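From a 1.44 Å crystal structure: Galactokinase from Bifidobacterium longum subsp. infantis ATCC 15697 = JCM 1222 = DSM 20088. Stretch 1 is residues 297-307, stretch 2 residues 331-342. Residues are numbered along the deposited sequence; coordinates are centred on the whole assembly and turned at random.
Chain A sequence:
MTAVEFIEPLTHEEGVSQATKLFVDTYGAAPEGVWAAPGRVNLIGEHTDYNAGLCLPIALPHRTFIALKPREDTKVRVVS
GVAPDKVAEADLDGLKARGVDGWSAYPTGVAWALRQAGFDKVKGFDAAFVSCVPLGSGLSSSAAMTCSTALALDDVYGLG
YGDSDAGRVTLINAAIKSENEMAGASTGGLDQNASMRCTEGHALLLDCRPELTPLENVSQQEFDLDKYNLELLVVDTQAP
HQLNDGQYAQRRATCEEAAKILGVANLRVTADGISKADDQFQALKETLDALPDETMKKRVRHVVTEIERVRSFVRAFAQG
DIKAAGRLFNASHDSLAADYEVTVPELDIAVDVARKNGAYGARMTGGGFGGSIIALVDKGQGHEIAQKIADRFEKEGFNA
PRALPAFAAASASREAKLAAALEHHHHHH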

ATOM      1  N   LYS A 297      -3.232 -10.980 -23.152  1.00 15.29           N
ATOM      2  CA  LYS A 297      -2.616 -12.291 -22.814  1.00 15.67           C
ATOM      3  C   LYS A 297      -1.500 -12.040 -21.798  1.00 13.59           C
ATOM      4  O   LYS A 297      -1.385 -12.753 -20.827  1.00 15.21           O
ATOM      5  N   LYS A 298      -0.707 -11.026 -22.057  1.00 13.96           N
ATOM      6  CA  LYS A 298       0.400 -10.647 -21.192  1.00 14.13           C
ATOM      7  C   LYS A 298      -0.137 -10.306 -19.792  1.00 13.67           C
ATOM      8  O   LYS A 298       0.486 -10.728 -18.765  1.00 14.40           O
ATOM      9  N   ARG A 299      -1.136  -9.443 -19.699  1.00 12.63           N
ATOM     10  CA  ARG A 299      -1.701  -9.052 -18.391  1.00 13.41           C
ATOM     11  C   ARG A 299      -2.178 -10.291 -17.619  1.00 11.21           C
ATOM     12  O   ARG A 299      -1.877 -10.389 -16.423  1.00 15.42           O
ATOM     13  N   VAL A 300      -2.913 -11.181 -18.239  1.00 14.19           N
ATOM     14  CA  VAL A 300      -3.417 -12.443 -17.607  1.00 14.64           C
ATOM     15  C   VAL A 300      -2.267 -13.341 -17.178  1.00 15.61           C
ATOM     16  O   VAL A 300      -2.236 -13.833 -16.042  1.00 14.82           O
ATOM     17  N   ARG A 301      -1.247 -13.470 -18.001  1.00 15.46           N
ATOM     18  CA  ARG A 301      -0.078 -14.296 -17.618  1.00 14.18           C
ATOM     19  C   ARG A 301       0.534 -13.710 -16.336  1.00 12.43           C
ATOM     20  O   ARG A 301       0.903 -14.460 -15.454  1.00 13.22           O
ATOM     21  N   HIS A 302       0.740 -12.384 -16.267  1.00 13.48           N
ATOM     22  CA  HIS A 302       1.272 -11.767 -15.047  1.00 13.38           C
ATOM     23  C   HIS A 302       0.355 -12.211 -13.916  1.00 11.00           C
ATOM     24  O   HIS A 302       0.894 -12.645 -12.914  1.00 11.97           O
ATOM     25  N   VAL A 303      -0.990 -12.017 -14.006  1.00 11.99           N
ATOM     26  CA  VAL A 303      -1.813 -12.177 -12.789  1.00 12.98           C
ATOM     27  C   VAL A 303      -1.706 -13.636 -12.320  1.00 11.93           C
ATOM     28  O   VAL A 303      -1.593 -13.918 -11.124  1.00 11.92           O
ATOM     29  N   VAL A 304      -1.758 -14.543 -13.259  1.00 11.71           N
ATOM     30  CA  VAL A 304      -1.822 -15.979 -12.939  1.00 14.09           C
ATOM     31  C   VAL A 304      -0.504 -16.379 -12.312  1.00 12.47           C
ATOM     32  O   VAL A 304      -0.530 -17.039 -11.280  1.00 14.26           O
ATOM     33  N   THR A 305       0.606 -16.022 -12.904  1.00 14.46           N
ATOM     34  CA  THR A 305       1.949 -16.421 -12.402  1.00 13.73           C
ATOM     35  C   THR A 305       2.228 -15.728 -11.065  1.00 10.93           C
ATOM     36  O   THR A 305       2.872 -16.297 -10.193  1.00 11.53           O
ATOM     37  N   GLU A 306       1.762 -14.486 -10.915  1.00 11.09           N
ATOM     38  CA  GLU A 306       2.066 -13.713  -9.688  1.00 11.80           C
ATOM     39  C   GLU A 306       1.324 -14.376  -8.535  1.00  8.81           C
ATOM     40  O   GLU A 306       1.893 -14.413  -7.390  1.00 12.61           O
ATOM     41  N   ILE A 307       0.072 -14.757  -8.705  1.00 12.53           N
ATOM     42  CA  ILE A 307      -0.688 -15.373  -7.596  1.00 12.14           C
ATOM     43  C   ILE A 307       0.078 -16.621  -7.133  1.00 11.57           C
ATOM     44  O   ILE A 307       0.279 -16.792  -5.893  1.00 12.49           O
ATOM     45  N   ALA A 331      11.345 -12.712 -10.346  1.00 10.20           N
ATOM     46  CA  ALA A 331      10.364 -13.124 -11.384  1.00 10.43           C
ATOM     47  C   ALA A 331       9.116 -12.226 -11.305  1.00 10.88           C
ATOM     48  O   ALA A 331       8.515 -11.913 -12.311  1.00 12.36           O
ATOM     49  N   SER A 332       8.746 -11.794 -10.120  1.00  9.61           N
ATOM     50  CA  SER A 332       7.650 -10.812  -9.948  1.00 10.56           C
ATOM     51  C   SER A 332       7.981  -9.522 -10.673  1.00 11.24           C
ATOM     52  O   SER A 332       7.124  -9.018 -11.434  1.00 11.50           O
ATOM     53  N   HIS A 333       9.137  -8.954 -10.377  1.00 11.69           N
ATOM     54  CA  HIS A 333       9.538  -7.731 -11.095  1.00 11.49           C
ATOM     55  C   HIS A 333       9.552  -7.965 -12.599  1.00  9.36           C
ATOM     56  O   HIS A 333       9.065  -7.114 -13.344  1.00 10.86           O
ATOM     57  N   ASP A 334      10.196  -9.049 -13.023  1.00 11.42           N
ATOM     58  CA  ASP A 334      10.368  -9.260 -14.450  1.00 11.52           C
ATOM     59  C   ASP A 334       9.001  -9.363 -15.113  1.00 12.20           C
ATOM     60  O   ASP A 334       8.840  -8.870 -16.275  1.00 14.38           O
ATOM     61  N   SER A 335       8.055  -9.973 -14.441  1.00 10.82           N
ATOM     62  CA  SER A 335       6.699 -10.081 -14.969  1.00 10.54           C
ATOM     63  C   SER A 335       6.048  -8.686 -15.016  1.00 10.47           C
ATOM     64  O   SER A 335       5.347  -8.388 -15.973  1.00 12.56           O
ATOM     65  N   LEU A 336       6.194  -7.909 -13.956  1.00 10.76           N
ATOM     66  CA  LEU A 336       5.624  -6.547 -13.922  1.00 11.68           C
ATOM     67  C   LEU A 336       6.233  -5.702 -15.032  1.00 13.02           C
ATOM     68  O   LEU A 336       5.521  -4.881 -15.582  1.00 14.63           O
ATOM     69  N   ALA A 337       7.500  -5.904 -15.360  1.00 12.25           N
ATOM     70  CA  ALA A 337       8.143  -5.093 -16.416  1.00 12.35           C
ATOM     71  C   ALA A 337       7.711  -5.551 -17.808  1.00 13.29           C
ATOM     72  O   ALA A 337       7.345  -4.655 -18.639  1.00 17.04           O
ATOM     73  N   ALA A 338       7.758  -6.857 -18.061  1.00 12.78           N
ATOM     74  CA  ALA A 338       7.536  -7.360 -19.434  1.00 12.52           C
ATOM     75  C   ALA A 338       6.071  -7.622 -19.736  1.00 16.18           C
ATOM     76  O   ALA A 338       5.636  -7.347 -20.876  1.00 15.96           O
ATOM     77  N   ASP A 339       5.366  -8.255 -18.826  1.00 12.92           N
ATOM     78  CA  ASP A 339       3.966  -8.673 -19.079  1.00 13.06           C
ATOM     79  C   ASP A 339       3.013  -7.569 -18.627  1.00 13.83           C
ATOM     80  O   ASP A 339       2.021  -7.386 -19.272  1.00 15.64           O
ATOM     81  N   TYR A 340       3.176  -7.066 -17.405  1.00 12.96           N
ATOM     82  CA  TYR A 340       2.237  -6.038 -16.904  1.00 12.78           C
ATOM     83  C   TYR A 340       2.600  -4.620 -17.335  1.00 12.88           C
ATOM     84  O   TYR A 340       1.664  -3.745 -17.406  1.00 16.18           O
ATOM     85  N   GLU A 341       3.841  -4.403 -17.763  1.00 13.35           N
ATOM     86  CA  GLU A 341       4.275  -3.107 -18.383  1.00 13.96           C
ATOM     87  C   GLU A 341       3.935  -1.968 -17.414  1.00 14.43           C
ATOM     88  O   GLU A 341       3.352  -0.953 -17.835  1.00 15.57           O
ATOM     89  N   VAL A 342       4.333  -2.121 -16.134  1.00 14.29           N
ATOM     90  CA  VAL A 342       4.107  -1.037 -15.133  1.00 14.76           C
ATOM     91  C   VAL A 342       5.427  -0.532 -14.554  1.00 12.63           C
ATOM     92  O   VAL A 342       5.401   0.136 -13.550  1.00 15.24           O
TER

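Two arginines of the first helix anchor the nearly antiparallel second stretch (165° between helix directions). Arg301 (chi1 t) leaves its backbone sideways, but its end swings in to form a two-point salt bridge with Asp339 (chi1 m): NE donates to OD2 at 2.8 Å and NH2 to OD1 at 2.7 Å, so the carboxylate lies at the guanidinium edge. Arg299 (chi1 and chi2 m) also starts sideways, and its end comes nearer to Asp339 and Glu341, the latter the first residue to leave helical phi/psi. Its NH1 donates both to the Asp339 backbone O (2.9 Å) and, in a salt bridge, to Glu341 OE1 (2.8 Å); water 3 also links Arg299 NH2 to Glu341 OE1.

Midway along the interface, His302 (chi1 t) points toward the other stretch and shares a hydrogen bond between ND1 and Ser335 OG (2.7 Å). Water 4 connects that hydroxyl with Asp339 OD2 and Thr305 OG1. Farther along, Ser332 OG donates to Glu306 OE2 (2.8 Å).

Apolar packing centres on His302 and Tyr340. Tyr340, its chi1 between wells at -134°, sets CB over one face of the His302 imidazole, while His302 CD2 lies 3.5 Å from Tyr340 CD1; the two rings meet obliquely. Leu336 CD2 approaches His302 CE1 (3.5 Å), and Val303 CG2 touches Tyr340 CE1 (4.1 Å). Lys298 (chi1 m), which points toward the second stretch, lays CG 3.5 Å from Asp339 OD1.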

ATOM      1  CB  LYS A 297      -1.995 -12.995 -24.042  1.00 15.63           C
ATOM      2  CG  LYS A 297      -2.951 -13.411 -25.124  1.00 15.38           C
ATOM      3  CD  LYS A 297      -2.148 -13.987 -26.309  1.00 15.57           C
ATOM      4  CE  LYS A 297      -2.876 -14.246 -27.600  1.00 21.67           C
ATOM      5  NZ  LYS A 297      -3.814 -15.339 -27.470  1.00 23.18           N
ATOM      6  CB  LYS A 298       1.210  -9.517 -21.821  1.00 15.15           C
ATOM      7  CG  LYS A 298       2.060  -9.780 -23.039  1.00 19.36           C
ATOM      8  CD  LYS A 298       2.823  -8.478 -23.416  1.00 26.95           C
ATOM      9  CE  LYS A 298       3.825  -8.624 -24.502  1.00 32.22           C
ATOM     10  NZ  LYS A 298       4.225  -7.242 -24.872  1.00 39.20           N
ATOM     11  CB  ARG A 299      -2.841  -8.061 -18.499  1.00 15.79           C
ATOM     12  CG  ARG A 299      -2.574  -6.809 -19.314  1.00 15.74           C
ATOM     13  CD  ARG A 299      -1.341  -6.057 -18.876  1.00 14.35           C
ATOM     14  NE  ARG A 299      -1.210  -4.782 -19.525  1.00 13.01           N
ATOM     15  CZ  ARG A 299      -0.199  -4.350 -20.308  1.00 15.00           C
ATOM     16  NH1 ARG A 299       0.887  -5.091 -20.540  1.00 15.53           N
ATOM     17  NH2 ARG A 299      -0.290  -3.144 -20.863  1.00 16.78           N
ATOM     18  CB  VAL A 300      -4.441 -13.172 -18.481  1.00 13.49           C
ATOM     19  CG1 VAL A 300      -4.796 -14.593 -17.958  1.00 15.15           C
ATOM     20  CG2 VAL A 300      -5.681 -12.313 -18.539  1.00 14.10           C
ATOM     21  CB  ARG A 301       0.886 -14.425 -18.787  1.00 14.55           C
ATOM     22  CG  ARG A 301       2.157 -15.175 -18.431  1.00 16.85           C
ATOM     23  CD  ARG A 301       2.879 -15.619 -19.663  1.00 16.27           C
ATOM     24  NE  ARG A 301       3.350 -14.466 -20.344  1.00 14.87           N
ATOM     25  CZ  ARG A 301       3.287 -14.289 -21.627  1.00 16.87           C
ATOM     26  NH1 ARG A 301       2.720 -15.244 -22.369  1.00 23.14           N
ATOM     27  NH2 ARG A 301       3.724 -13.143 -22.144  1.00 22.60           N
ATOM     28  CB  HIS A 302       1.305 -10.236 -15.148  1.00 12.00           C
ATOM     29  CG  HIS A 302       1.555  -9.701 -13.786  1.00 13.28           C
ATOM     30  ND1 HIS A 302       2.758  -9.794 -13.214  1.00 12.03           N
ATOM     31  CD2 HIS A 302       0.715  -9.156 -12.888  1.00 11.27           C
ATOM     32  CE1 HIS A 302       2.690  -9.417 -11.943  1.00 12.19           C
ATOM     33  NE2 HIS A 302       1.433  -8.980 -11.725  1.00 11.68           N
ATOM     34  CB  VAL A 303      -3.256 -11.742 -13.042  1.00 13.76           C
ATOM     35  CG1 VAL A 303      -4.133 -12.080 -11.877  1.00 15.34           C
ATOM     36  CG2 VAL A 303      -3.311 -10.238 -13.325  1.00 12.29           C
ATOM     37  CB  VAL A 304      -2.103 -16.800 -14.198  1.00 11.69           C
ATOM     38  CG1 VAL A 304      -1.760 -18.260 -14.012  1.00 15.46           C
ATOM     39  CG2 VAL A 304      -3.526 -16.605 -14.626  1.00 13.98           C
ATOM     40  CB  THR A 305       3.057 -16.254 -13.444  1.00 15.11           C
ATOM     41  OG1 THR A 305       3.199 -14.872 -13.774  1.00 12.64           O
ATOM     42  CG2 THR A 305       2.811 -17.124 -14.673  1.00 13.92           C
ATOM     43  CB  GLU A 306       1.652 -12.245  -9.869  1.00 11.92           C
ATOM     44  CG  GLU A 306       2.052 -11.360  -8.731  1.00 11.60           C
ATOM     45  CD  GLU A 306       3.510 -10.977  -8.659  1.00 13.10           C
ATOM     46  OE1 GLU A 306       4.337 -11.537  -9.424  1.00 13.30           O
ATOM     47  OE2 GLU A 306       3.789 -10.166  -7.784  1.00 11.67           O
ATOM     48  CB  ILE A 307      -2.143 -15.670  -7.991  1.00 14.01           C
ATOM     49  CG1 ILE A 307      -2.948 -14.380  -8.255  1.00 12.27           C
ATOM     50  CG2 ILE A 307      -2.822 -16.518  -6.941  1.00 14.57           C
ATOM     51  CD1 ILE A 307      -4.326 -14.568  -8.878  1.00 15.03           C
ATOM     52  CB  ALA A 331       9.955 -14.552 -11.155  1.00 12.54           C
ATOM     53  CB  SER A 332       7.316 -10.637  -8.471  1.00 11.03           C
ATOM     54  OG  SER A 332       6.457  -9.529  -8.290  1.00 11.52           O
ATOM     55  CB  HIS A 333      10.933  -7.323 -10.707  1.00  9.87           C
ATOM     56  CG  HIS A 333      11.305  -6.044 -11.317  1.00 12.53           C
ATOM     57  ND1 HIS A 333      10.806  -4.809 -10.844  1.00 11.61           N
ATOM     58  CD2 HIS A 333      12.047  -5.778 -12.417  1.00 13.14           C
ATOM     59  CE1 HIS A 333      11.251  -3.846 -11.634  1.00 13.37           C
ATOM     60  NE2 HIS A 333      11.949  -4.429 -12.656  1.00 14.54           N
ATOM     61  CB  ASP A 334      11.239 -10.473 -14.758  1.00 11.28           C
ATOM     62  CG  ASP A 334      12.669 -10.366 -14.322  1.00 11.76           C
ATOM     63  OD1 ASP A 334      13.123  -9.257 -13.958  1.00 13.04           O
ATOM     64  OD2 ASP A 334      13.325 -11.421 -14.436  1.00 15.77           O
ATOM     65  CB  SER A 335       5.932 -10.992 -14.105  1.00  9.89           C
ATOM     66  OG  SER A 335       4.621 -11.204 -14.575  1.00 12.61           O
ATOM     67  CB  LEU A 336       5.885  -5.931 -12.587  1.00 10.58           C
ATOM     68  CG  LEU A 336       5.022  -6.506 -11.477  1.00 10.30           C
ATOM     69  CD1 LEU A 336       5.596  -6.252 -10.105  1.00 10.89           C
ATOM     70  CD2 LEU A 336       3.563  -6.078 -11.548  1.00 13.51           C
ATOM     71  CB  ALA A 337       9.634  -5.181 -16.241  1.00 14.58           C
ATOM     72  CB  ALA A 338       8.267  -8.626 -19.700  1.00 14.13           C
ATOM     73  CB  ASP A 339       3.666 -10.027 -18.461  1.00 13.89           C
ATOM     74  CG  ASP A 339       4.153 -11.167 -19.358  1.00 15.72           C
ATOM     75  OD1 ASP A 339       4.311 -10.950 -20.622  1.00 17.64           O
ATOM     76  OD2 ASP A 339       4.317 -12.279 -18.848  1.00 16.81           O
ATOM     77  CB  TYR A 340       2.020  -6.138 -15.414  1.00 12.98           C
ATOM     78  CG  TYR A 340       0.588  -6.054 -14.991  1.00 14.09           C
ATOM     79  CD1 TYR A 340      -0.331  -7.036 -15.410  1.00 12.52           C
ATOM     80  CD2 TYR A 340       0.097  -4.988 -14.227  1.00 11.81           C
ATOM     81  CE1 TYR A 340      -1.647  -6.966 -15.087  1.00 13.09           C
ATOM     82  CE2 TYR A 340      -1.252  -4.938 -13.882  1.00 13.02           C
ATOM     83  CZ  TYR A 340      -2.116  -5.948 -14.279  1.00 14.49           C
ATOM     84  OH  TYR A 340      -3.441  -5.893 -13.957  1.00 16.14           O
ATOM     85  CB  GLU A 341       3.708  -2.949 -19.780  1.00 14.73           C
ATOM     86  CG  GLU A 341       4.255  -3.977 -20.736  1.00 18.14           C
ATOM     87  CD  GLU A 341       3.759  -3.648 -22.127  1.00 17.23           C
ATOM     88  OE1 GLU A 341       2.599  -4.052 -22.453  1.00 17.54           O
ATOM     89  OE2 GLU A 341       4.444  -2.840 -22.808  1.00 27.77           O
ATOM     90  CB  VAL A 342       3.113  -1.436 -14.023  1.00 13.29           C
ATOM     91  CG1 VAL A 342       1.761  -1.791 -14.593  1.00 12.76           C
ATOM     92  CG2 VAL A 342       3.684  -2.570 -13.165  1.00 13.04           C
TER
HETATM   93  O   HOH W   1       6.661  -6.056 -22.879  1.00 35.42           O
HETATM   94  O   HOH W   2       7.233  -8.201 -23.495  1.00 38.41           O
HETATM   95  O   HOH W   3       0.802  -1.763 -23.371  1.00 36.66           O
HETATM   96  O   HOH W   4       4.245 -13.251 -16.302  1.00 14.01           O